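Local coordinates for protein Poly(A) ribonuclease pop2 (Schizosaccharomyces pombe, PDB 3G0Z) that shortens mRNA poly(A) tails as a metal-dependent 3'-exoribonuclease of the CCR4-NOT complex, releasing 5'-AMP, at residues A[50-55]-A[86-91]; A[103-108]-A[240-245]; A[191-196]-A[267-272]. All coordinates share one frame; numbering follows the deposited sequence.

Contact 1 (A[50-55]-A[86-91]); sequences MDTEFP and IQIGLA. With ZN (zinc ion), chain B.
Asp51 and Gly89 exchange a pair of backbone hydrogen bonds at the middle of an antiparallel ladder, Gly89 N giving to Asp51 O at 2.8 Å and Asp51 N to Gly89 O at 3.1 Å. The next hydrogen-bonded pair, Glu53 with Gln87, is modified by a classic beta bulge: Ile86 and Gln87 both face Glu53, whose carbonyl oxygen accepts from Gln87 N at 3.0 Å and from Ile86 N at 2.9 Å, both donors lying in the carbonyl plane.

Apolar contacts occupy the face of Met50, Thr52, Ile88 and Leu90. Met50 CB rests 3.8 Å from Leu90 CD2, and Thr52 CG2 lies beside Ile88 CG1; helix 169-181 covers this side, and its Asp172 takes the hydrogen bond of Thr52 OG1. Beyond the ladder, the Pro55 ring meets Ile86 obliquely, its CG 3.7 Å from the CD1 tip. An alanine at Pro55 would remove CG and CD of the ring and is likely to leave the end of Ile86 without its neighbour and the backbone there freer to turn.

Polar groups and metal gather on the other face. Glu53 and Gln87 run side by side, carboxylate and amide planes 37° apart, while the Gln87 amide is held by Asn109, Gln237 and Ala238. With CG anti to the backbone N (chi1 178°), Asp51 presents OD2 to the zinc ion at 2.2 Å, and Glu53, bent at chi2, brings OE2 to 2.7 Å; Asp241 of helix 238-257 adds a further ligand. Water 1 bonds to the zinc and donates to Asp51 OD1. As alternate residues of one strand, Asp51 and Glu53 fall on the same face of the sheet, beside the metal, which would probably offset the repulsion between carboxylates held this close.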
loop_
_atom_site.group_PDB
_atom_site.type_symbol
_atom_site.label_atom_id
_atom_site.label_comp_id
_atom_site.label_asym_id
_atom_site.label_seq_id
_atom_site.Cartn_x
_atom_site.Cartn_y
_atom_site.Cartn_z
ATOM N N MET A 50 -1.590 0.453 4.455
ATOM C CA MET A 50 -1.086 1.088 3.260
ATOM C C MET A 50 -1.910 0.779 2.014
ATOM O O MET A 50 -2.489 -0.293 1.878
ATOM C CB MET A 50 0.351 0.678 3.007
ATOM C CG MET A 50 0.801 1.083 1.611
ATOM S SD MET A 50 2.413 0.450 1.173
ATOM C CE MET A 50 2.352 -1.206 1.835
ATOM N N ASP A 51 -1.933 1.743 1.104
ATOM C CA ASP A 51 -2.458 1.532 -0.218
ATOM C C ASP A 51 -1.591 2.310 -1.230
ATOM O O ASP A 51 -0.884 3.255 -0.849
ATOM C CB ASP A 51 -3.891 2.009 -0.279
ATOM C CG ASP A 51 -4.466 1.855 -1.653
ATOM O OD1 ASP A 51 -4.684 0.699 -2.050
ATOM O OD2 ASP A 51 -4.651 2.878 -2.343
ATOM N N THR A 52 -1.607 1.899 -2.498
ATOM C CA THR A 52 -0.817 2.581 -3.540
ATOM C C THR A 52 -1.648 2.851 -4.788
ATOM O O THR A 52 -2.583 2.118 -5.069
ATOM C CB THR A 52 0.430 1.756 -3.986
ATOM O OG1 THR A 52 0.010 0.524 -4.584
ATOM C CG2 THR A 52 1.355 1.458 -2.809
ATOM N N GLU A 53 -1.316 3.922 -5.510
ATOM C CA GLU A 53 -1.872 4.163 -6.840
ATOM C C GLU A 53 -0.717 4.234 -7.822
ATOM O O GLU A 53 0.239 4.988 -7.617
ATOM C CB GLU A 53 -2.658 5.481 -6.906
ATOM C CG GLU A 53 -3.915 5.501 -6.074
ATOM C CD GLU A 53 -4.957 4.493 -6.556
ATOM O OE1 GLU A 53 -4.676 3.700 -7.478
ATOM O OE2 GLU A 53 -6.070 4.495 -5.996
ATOM N N PHE A 54 -0.797 3.437 -8.876
ATOM C CA PHE A 54 0.187 3.487 -9.951
ATOM C C PHE A 54 -0.571 3.479 -11.287
ATOM O O PHE A 54 -1.777 3.257 -11.314
ATOM C CB PHE A 54 1.154 2.304 -9.840
ATOM C CG PHE A 54 0.475 0.969 -9.770
ATOM C CD1 PHE A 54 0.099 0.305 -10.928
ATOM C CD2 PHE A 54 0.212 0.372 -8.542
ATOM C CE1 PHE A 54 -0.536 -0.933 -10.867
ATOM C CE2 PHE A 54 -0.416 -0.865 -8.468
ATOM C CZ PHE A 54 -0.791 -1.518 -9.634
ATOM N N PRO A 55 0.141 3.725 -12.394
ATOM C CA PRO A 55 -0.410 3.948 -13.744
ATOM C C PRO A 55 -1.041 2.720 -14.413
ATOM O O PRO A 55 -0.977 2.599 -15.647
ATOM C CB PRO A 55 0.825 4.385 -14.556
ATOM C CG PRO A 55 1.794 4.860 -13.554
ATOM C CD PRO A 55 1.576 4.037 -12.333
ATOM N N ILE A 86 2.576 6.561 -8.218
ATOM C CA ILE A 86 1.965 7.884 -8.245
ATOM C C ILE A 86 1.555 8.368 -6.845
ATOM O O ILE A 86 1.791 9.517 -6.489
ATOM C CB ILE A 86 0.765 7.931 -9.227
ATOM C CG1 ILE A 86 1.268 7.845 -10.663
ATOM C CG2 ILE A 86 -0.022 9.239 -9.087
ATOM C CD1 ILE A 86 0.136 7.603 -11.674
ATOM N N GLN A 87 0.940 7.495 -6.057
ATOM C CA GLN A 87 0.608 7.827 -4.660
ATOM C C GLN A 87 0.849 6.646 -3.748
ATOM O O GLN A 87 0.680 5.497 -4.165
ATOM C CB GLN A 87 -0.871 8.198 -4.498
ATOM C CG GLN A 87 -1.308 9.526 -5.036
ATOM C CD GLN A 87 -2.769 9.834 -4.667
ATOM O OE1 GLN A 87 -3.605 8.932 -4.574
ATOM N NE2 GLN A 87 -3.063 11.104 -4.432
ATOM N N ILE A 88 1.220 6.935 -2.499
ATOM C CA ILE A 88 1.156 5.956 -1.419
ATOM C C ILE A 88 0.407 6.564 -0.234
ATOM O O ILE A 88 0.677 7.697 0.169
ATOM C CB ILE A 88 2.548 5.529 -0.930
ATOM C CG1 ILE A 88 3.278 4.750 -2.017
ATOM C CG2 ILE A 88 2.416 4.668 0.322
ATOM C CD1 ILE A 88 4.775 4.679 -1.788
ATOM N N GLY A 89 -0.549 5.816 0.298
ATOM C CA GLY A 89 -1.280 6.225 1.483
ATOM C C GLY A 89 -0.823 5.412 2.680
ATOM O O GLY A 89 -0.683 4.184 2.607
ATOM N N LEU A 90 -0.551 6.096 3.781
ATOM C CA LEU A 90 -0.283 5.401 5.036
ATOM C C LEU A 90 -1.236 5.883 6.123
ATOM O O LEU A 90 -1.289 7.079 6.425
ATOM C CB LEU A 90 1.155 5.613 5.482
ATOM C CG LEU A 90 2.298 5.190 4.558
ATOM C CD1 LEU A 90 3.628 5.637 5.159
ATOM C CD2 LEU A 90 2.283 3.673 4.344
ATOM N N ALA A 91 -1.983 4.954 6.706
ATOM C CA ALA A 91 -2.860 5.279 7.837
ATOM C C ALA A 91 -2.391 4.559 9.105
ATOM O O ALA A 91 -2.267 3.340 9.111
ATOM C CB ALA A 91 -4.298 4.899 7.512
HETATM ZN ZN ZN B . -5.981 2.566 -4.130
HETATM O O HOH W 1 -5.315 0.227 -4.772
#

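Contact 2 (A[103-108]-A[240-245]); sequences ACTWQF and SDALLT. With ZN (zinc ion), chain B.
Strand against helix is the nature of this buried contact: Cys104, just before strand 105-109, and Thr105, its first residue, meet Ala242 and Leu243 near the beginning of helix 238-257, which packs over the central sheet. The two short axes approach to 7.9 Å and run at 146° to each other.

Leu243 supplies most of the apolar touch. Its CG stands anti to the backbone N (chi1 -176°), which carries the two methyls toward Cys104: CD2 reaches Cys104 CB at 3.7 Å, and CD1 lies 3.8 Å from Cys104 O. Nearer the backbone, Leu243 CB faces Thr105 CB. The Thr105 hydroxyl passes the methyl of Ala242, OG1 to CB 4.1 Å, on its way to a hydrogen bond with the carbonyl of Gly239.

Water joins the segments where no direct hydrogen bond does. Water 2 donates to Gln107 OE1 at 2.7 Å and accepts from Ser240 N at 2.9 Å; Gly239 N also bonds to OE1, so this amide oxygen reaches the first turn of the helix directly at Gly239 and through water at Ser240.

Asp241 does not touch residues 103-108 but extends OD2 to the zinc ion at 2.5 Å, while its OD1 forms a salt bridge with Arg231. A helix seated on the sheet and delivering a carboxylate to a metal also bound by strand residues is characteristic of the RNase H-like fold of DEDD exonucleases, to which the CAF1 family belongs.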
loop_
_atom_site.group_PDB
_atom_site.type_symbol
_atom_site.label_atom_id
_atom_site.label_comp_id
_atom_site.label_asym_id
_atom_site.label_seq_id
_atom_site.Cartn_x
_atom_site.Cartn_y
_atom_site.Cartn_z
ATOM N N ALA A 103 -3.836 12.933 12.485
ATOM C CA ALA A 103 -4.161 12.603 11.100
ATOM C C ALA A 103 -4.747 11.204 10.998
ATOM O O ALA A 103 -4.200 10.255 11.540
ATOM C CB ALA A 103 -2.916 12.702 10.209
ATOM N N CYS A 104 -5.869 11.088 10.303
ATOM C CA CYS A 104 -6.422 9.780 9.979
ATOM C C CYS A 104 -5.537 9.046 8.984
ATOM O O CYS A 104 -5.386 7.837 9.060
ATOM C CB CYS A 104 -7.827 9.928 9.403
ATOM S SG CYS A 104 -9.066 10.134 10.686
ATOM N N THR A 105 -4.944 9.784 8.055
ATOM C CA THR A 105 -4.147 9.158 7.015
ATOM C C THR A 105 -3.204 10.164 6.351
ATOM O O THR A 105 -3.497 11.369 6.313
ATOM C CB THR A 105 -5.076 8.460 5.974
ATOM O OG1 THR A 105 -4.297 7.675 5.068
ATOM C CG2 THR A 105 -5.874 9.482 5.188
ATOM N N TRP A 106 -2.055 9.677 5.875
ATOM C CA TRP A 106 -1.147 10.476 5.038
ATOM C C TRP A 106 -1.226 10.061 3.573
ATOM O O TRP A 106 -1.288 8.875 3.252
ATOM C CB TRP A 106 0.307 10.352 5.494
ATOM C CG TRP A 106 0.627 11.142 6.740
ATOM C CD1 TRP A 106 1.186 12.391 6.805
ATOM C CD2 TRP A 106 0.371 10.744 8.090
ATOM N NE1 TRP A 106 1.309 12.785 8.122
ATOM C CE2 TRP A 106 0.817 11.793 8.927
ATOM C CE3 TRP A 106 -0.190 9.599 8.676
ATOM C CZ2 TRP A 106 0.721 11.730 10.317
ATOM C CZ3 TRP A 106 -0.270 9.530 10.066
ATOM C CH2 TRP A 106 0.177 10.590 10.868
ATOM N N GLN A 107 -1.192 11.041 2.683
ATOM C CA GLN A 107 -1.174 10.751 1.257
ATOM C C GLN A 107 0.099 11.306 0.631
ATOM O O GLN A 107 0.270 12.522 0.497
ATOM C CB GLN A 107 -2.418 11.333 0.583
ATOM C CG GLN A 107 -2.541 11.031 -0.884
ATOM C CD GLN A 107 -3.972 11.182 -1.353
ATOM O OE1 GLN A 107 -4.726 10.207 -1.405
ATOM N NE2 GLN A 107 -4.371 12.418 -1.651
ATOM N N PHE A 108 0.994 10.406 0.248
ATOM C CA PHE A 108 2.275 10.791 -0.349
ATOM C C PHE A 108 2.157 10.825 -1.866
ATOM O O PHE A 108 1.846 9.815 -2.505
ATOM C CB PHE A 108 3.379 9.818 0.073
ATOM C CG PHE A 108 3.655 9.817 1.556
ATOM C CD1 PHE A 108 4.655 10.625 2.088
ATOM C CD2 PHE A 108 2.927 9.000 2.414
ATOM C CE1 PHE A 108 4.911 10.627 3.466
ATOM C CE2 PHE A 108 3.177 8.986 3.788
ATOM C CZ PHE A 108 4.159 9.807 4.313
ATOM N N SER A 240 -7.204 7.840 1.130
ATOM C CA SER A 240 -8.549 7.377 1.481
ATOM C C SER A 240 -8.642 5.849 1.517
ATOM O O SER A 240 -9.206 5.270 2.441
ATOM C CB SER A 240 -9.571 7.941 0.484
ATOM O OG SER A 240 -10.887 7.598 0.865
ATOM N N ASP A 241 -8.088 5.197 0.504
ATOM C CA ASP A 241 -8.101 3.744 0.447
ATOM C C ASP A 241 -7.301 3.138 1.606
ATOM O O ASP A 241 -7.661 2.086 2.130
ATOM C CB ASP A 241 -7.555 3.251 -0.887
ATOM C CG ASP A 241 -8.476 3.590 -2.061
ATOM O OD1 ASP A 241 -9.681 3.801 -1.837
ATOM O OD2 ASP A 241 -7.985 3.659 -3.204
ATOM N N ALA A 242 -6.226 3.797 2.024
ATOM C CA ALA A 242 -5.447 3.253 3.139
ATOM C C ALA A 242 -6.256 3.313 4.444
ATOM O O ALA A 242 -6.239 2.386 5.254
ATOM C CB ALA A 242 -4.138 3.976 3.280
ATOM N N LEU A 243 -6.960 4.416 4.639
ATOM C CA LEU A 243 -7.829 4.576 5.798
ATOM C C LEU A 243 -8.924 3.511 5.818
ATOM O O LEU A 243 -9.205 2.886 6.846
ATOM C CB LEU A 243 -8.451 5.979 5.790
ATOM C CG LEU A 243 -9.305 6.298 7.019
ATOM C CD1 LEU A 243 -8.581 5.885 8.303
ATOM C CD2 LEU A 243 -9.674 7.777 7.046
ATOM N N LEU A 244 -9.534 3.301 4.663
ATOM C CA LEU A 244 -10.607 2.335 4.523
ATOM C C LEU A 244 -10.096 0.935 4.842
ATOM O O LEU A 244 -10.789 0.127 5.459
ATOM C CB LEU A 244 -11.171 2.379 3.100
ATOM C CG LEU A 244 -12.477 1.609 2.913
ATOM C CD1 LEU A 244 -13.523 2.097 3.899
ATOM C CD2 LEU A 244 -12.981 1.726 1.477
ATOM N N THR A 245 -8.870 0.665 4.417
ATOM C CA THR A 245 -8.233 -0.624 4.659
ATOM C C THR A 245 -8.064 -0.848 6.166
ATOM O O THR A 245 -8.408 -1.904 6.684
ATOM C CB THR A 245 -6.870 -0.705 3.941
ATOM O OG1 THR A 245 -7.077 -0.552 2.531
ATOM C CG2 THR A 245 -6.196 -2.041 4.193
HETATM ZN ZN ZN B . -5.981 2.566 -4.130
HETATM O O HOH W 2 -7.160 10.374 -0.280
HETATM O O HOH W 1 -5.315 0.227 -4.772
#

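Contact 3 (A[191-196]-A[267-272]); sequences EFYKIL and NQLYGL
The final ordered residues of the chain, a loop that ends in a type II beta turn from Leu269 to Leu272, dock here against helix 189-199 through one hydrogen bond and a small apolar patch. Tyr193 makes the polar link. Its OH donates to the backbone oxygen of Asn267 at 2.7 Å, and that oxygen lies at the edge of the ring, in its plane; the hydroxyl lies 21° out of the plane of the Asn267 carbonyl. Because CG is anti to the backbone N (chi1 -176°), the ring is carried from the helix to the loop, and OH also comes 3.4 Å from Asn267 CB. Ring and amide planes stand 72° apart, the two side chains crossing nearly at a right angle, and the Asn267 amide turns instead to backbone groups of Asn203 and Pro201.

One turn further along the helix, Leu196 meets Leu269 tip to tip, CD2 to CD1 at 3.6 Å. Leu269 CG also sits at the edge of the Tyr193 ring, 4.5 Å from CE1, so this leucine touches both helix residues.

Around this junction, helix 169-181 adjoins both segments, Phe173 lying on Leu196 and Ser169 on Leu269. The loop also meets helix 206-213 through Tyr270, and Asn267 is backbone hydrogen-bonded to Asn203 of strand 203-205, an outermost strand of the sheet.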
loop_
_atom_site.group_PDB
_atom_site.type_symbol
_atom_site.label_atom_id
_atom_site.label_comp_id
_atom_site.label_asym_id
_atom_site.label_seq_id
_atom_site.Cartn_x
_atom_site.Cartn_y
_atom_site.Cartn_z
ATOM N N GLU A 191 12.477 -15.391 -3.485
ATOM C CA GLU A 191 13.433 -14.399 -3.014
ATOM C C GLU A 191 12.735 -13.073 -2.723
ATOM O O GLU A 191 13.112 -12.358 -1.793
ATOM C CB GLU A 191 14.548 -14.180 -4.034
ATOM C CG GLU A 191 15.492 -13.043 -3.647
ATOM C CD GLU A 191 16.416 -12.620 -4.784
ATOM O OE1 GLU A 191 16.378 -13.260 -5.864
ATOM O OE2 GLU A 191 17.180 -11.643 -4.595
ATOM N N PHE A 192 11.726 -12.750 -3.531
ATOM C CA PHE A 192 10.894 -11.578 -3.286
ATOM C C PHE A 192 10.268 -11.678 -1.906
ATOM O O PHE A 192 10.281 -10.713 -1.139
ATOM C CB PHE A 192 9.809 -11.459 -4.352
ATOM C CG PHE A 192 8.792 -10.359 -4.094
ATOM C CD1 PHE A 192 9.096 -9.028 -4.354
ATOM C CD2 PHE A 192 7.524 -10.667 -3.621
ATOM C CE1 PHE A 192 8.153 -8.023 -4.130
ATOM C CE2 PHE A 192 6.577 -9.672 -3.397
ATOM C CZ PHE A 192 6.884 -8.349 -3.656
ATOM N N TYR A 193 9.740 -12.858 -1.589
ATOM C CA TYR A 193 9.095 -13.097 -0.303
ATOM C C TYR A 193 10.063 -12.979 0.876
ATOM O O TYR A 193 9.709 -12.447 1.936
ATOM C CB TYR A 193 8.415 -14.467 -0.288
ATOM C CG TYR A 193 7.649 -14.744 0.985
ATOM C CD1 TYR A 193 6.380 -14.214 1.180
ATOM C CD2 TYR A 193 8.202 -15.519 1.999
ATOM C CE1 TYR A 193 5.674 -14.459 2.350
ATOM C CE2 TYR A 193 7.504 -15.766 3.182
ATOM C CZ TYR A 193 6.239 -15.230 3.344
ATOM O OH TYR A 193 5.525 -15.470 4.493
ATOM N N LYS A 194 11.275 -13.498 0.701
ATOM C CA LYS A 194 12.307 -13.389 1.726
ATOM C C LYS A 194 12.616 -11.920 2.045
ATOM O O LYS A 194 12.675 -11.531 3.206
ATOM C CB LYS A 194 13.581 -14.131 1.294
ATOM C CG LYS A 194 14.773 -13.952 2.241
ATOM C CD LYS A 194 16.072 -14.550 1.667
ATOM C CE LYS A 194 16.458 -15.854 2.361
ATOM N NZ LYS A 194 15.387 -16.896 2.279
ATOM N N ILE A 195 12.815 -11.107 1.015
ATOM C CA ILE A 195 13.134 -9.693 1.228
ATOM C C ILE A 195 11.953 -8.944 1.848
ATOM O O ILE A 195 12.119 -8.156 2.772
ATOM C CB ILE A 195 13.548 -9.005 -0.079
ATOM C CG1 ILE A 195 14.808 -9.674 -0.639
ATOM C CG2 ILE A 195 13.855 -7.547 0.166
ATOM C CD1 ILE A 195 15.184 -9.196 -2.038
ATOM N N LEU A 196 10.766 -9.200 1.319
ATOM C CA LEU A 196 9.530 -8.631 1.841
ATOM C C LEU A 196 9.389 -8.870 3.350
ATOM O O LEU A 196 9.024 -7.966 4.098
ATOM C CB LEU A 196 8.342 -9.228 1.076
ATOM C CG LEU A 196 6.884 -8.867 1.370
ATOM C CD1 LEU A 196 6.746 -7.532 2.038
ATOM C CD2 LEU A 196 6.088 -8.891 0.065
ATOM N N ASN A 267 1.819 -12.737 7.351
ATOM C CA ASN A 267 2.735 -12.822 6.221
ATOM C C ASN A 267 2.255 -13.770 5.121
ATOM O O ASN A 267 3.058 -14.354 4.396
ATOM C CB ASN A 267 4.136 -13.214 6.689
ATOM C CG ASN A 267 4.707 -12.240 7.710
ATOM O OD1 ASN A 267 4.054 -11.276 8.095
ATOM N ND2 ASN A 267 5.928 -12.502 8.162
ATOM N N GLN A 268 0.942 -13.918 4.998
ATOM C CA GLN A 268 0.382 -14.705 3.912
ATOM C C GLN A 268 -0.091 -13.753 2.839
ATOM O O GLN A 268 -0.930 -12.886 3.101
ATOM C CB GLN A 268 -0.776 -15.579 4.404
ATOM C CG GLN A 268 -0.346 -16.663 5.363
ATOM C CD GLN A 268 0.765 -17.518 4.785
ATOM O OE1 GLN A 268 0.673 -18.000 3.650
ATOM N NE2 GLN A 268 1.829 -17.701 5.555
ATOM N N LEU A 269 0.461 -13.909 1.637
ATOM C CA LEU A 269 0.130 -13.054 0.509
ATOM C C LEU A 269 -0.832 -13.738 -0.443
ATOM O O LEU A 269 -0.615 -14.880 -0.854
ATOM C CB LEU A 269 1.392 -12.645 -0.254
ATOM C CG LEU A 269 2.499 -11.908 0.495
ATOM C CD1 LEU A 269 3.305 -11.099 -0.503
ATOM C CD2 LEU A 269 1.891 -10.999 1.543
ATOM N N TYR A 270 -1.892 -13.023 -0.798
ATOM C CA TYR A 270 -2.907 -13.548 -1.699
ATOM C C TYR A 270 -2.353 -13.756 -3.097
ATOM O O TYR A 270 -1.724 -12.857 -3.661
ATOM C CB TYR A 270 -4.097 -12.591 -1.790
ATOM C CG TYR A 270 -5.192 -13.087 -2.718
ATOM C CD1 TYR A 270 -6.030 -14.132 -2.339
ATOM C CD2 TYR A 270 -5.375 -12.525 -3.977
ATOM C CE1 TYR A 270 -7.028 -14.598 -3.186
ATOM C CE2 TYR A 270 -6.370 -12.982 -4.834
ATOM C CZ TYR A 270 -7.197 -14.015 -4.432
ATOM O OH TYR A 270 -8.190 -14.471 -5.275
ATOM N N GLY A 271 -2.609 -14.937 -3.654
ATOM C CA GLY A 271 -2.291 -15.222 -5.041
ATOM C C GLY A 271 -0.815 -15.416 -5.331
ATOM O O GLY A 271 -0.401 -15.365 -6.489
ATOM N N LEU A 272 -0.019 -15.641 -4.288
ATOM C CA LEU A 272 1.419 -15.827 -4.459
ATOM C C LEU A 272 1.917 -16.998 -3.634
ATOM O O LEU A 272 1.569 -17.119 -2.460
ATOM C CB LEU A 272 2.181 -14.560 -4.064
ATOM C CG LEU A 272 1.940 -13.303 -4.906
ATOM C CD1 LEU A 272 2.536 -12.059 -4.232
ATOM C CD2 LEU A 272 2.509 -13.480 -6.304
#

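From the N terminus, contact 1 comes first: residues 50-55 and 86-91 bring strands 47-53 and 87-93 together around an excursion containing helix 68-82. The chain then enters strand 105-109, next to strand 87-93 in the sheet, and opens contact 2, which closes a much longer loop only when helix 238-257 arrives. Contact 3 opens within that span, at 191-196, and closes after it, at 267-272, so contacts 2 and 3 cross. Contacts 1 and 2 touch and share the zinc ion and water 1, joining sheet centre to helix. Contact 3, its centre about 19 Å from that of contact 1, fastens the chain's last modelled residues to the helical periphery.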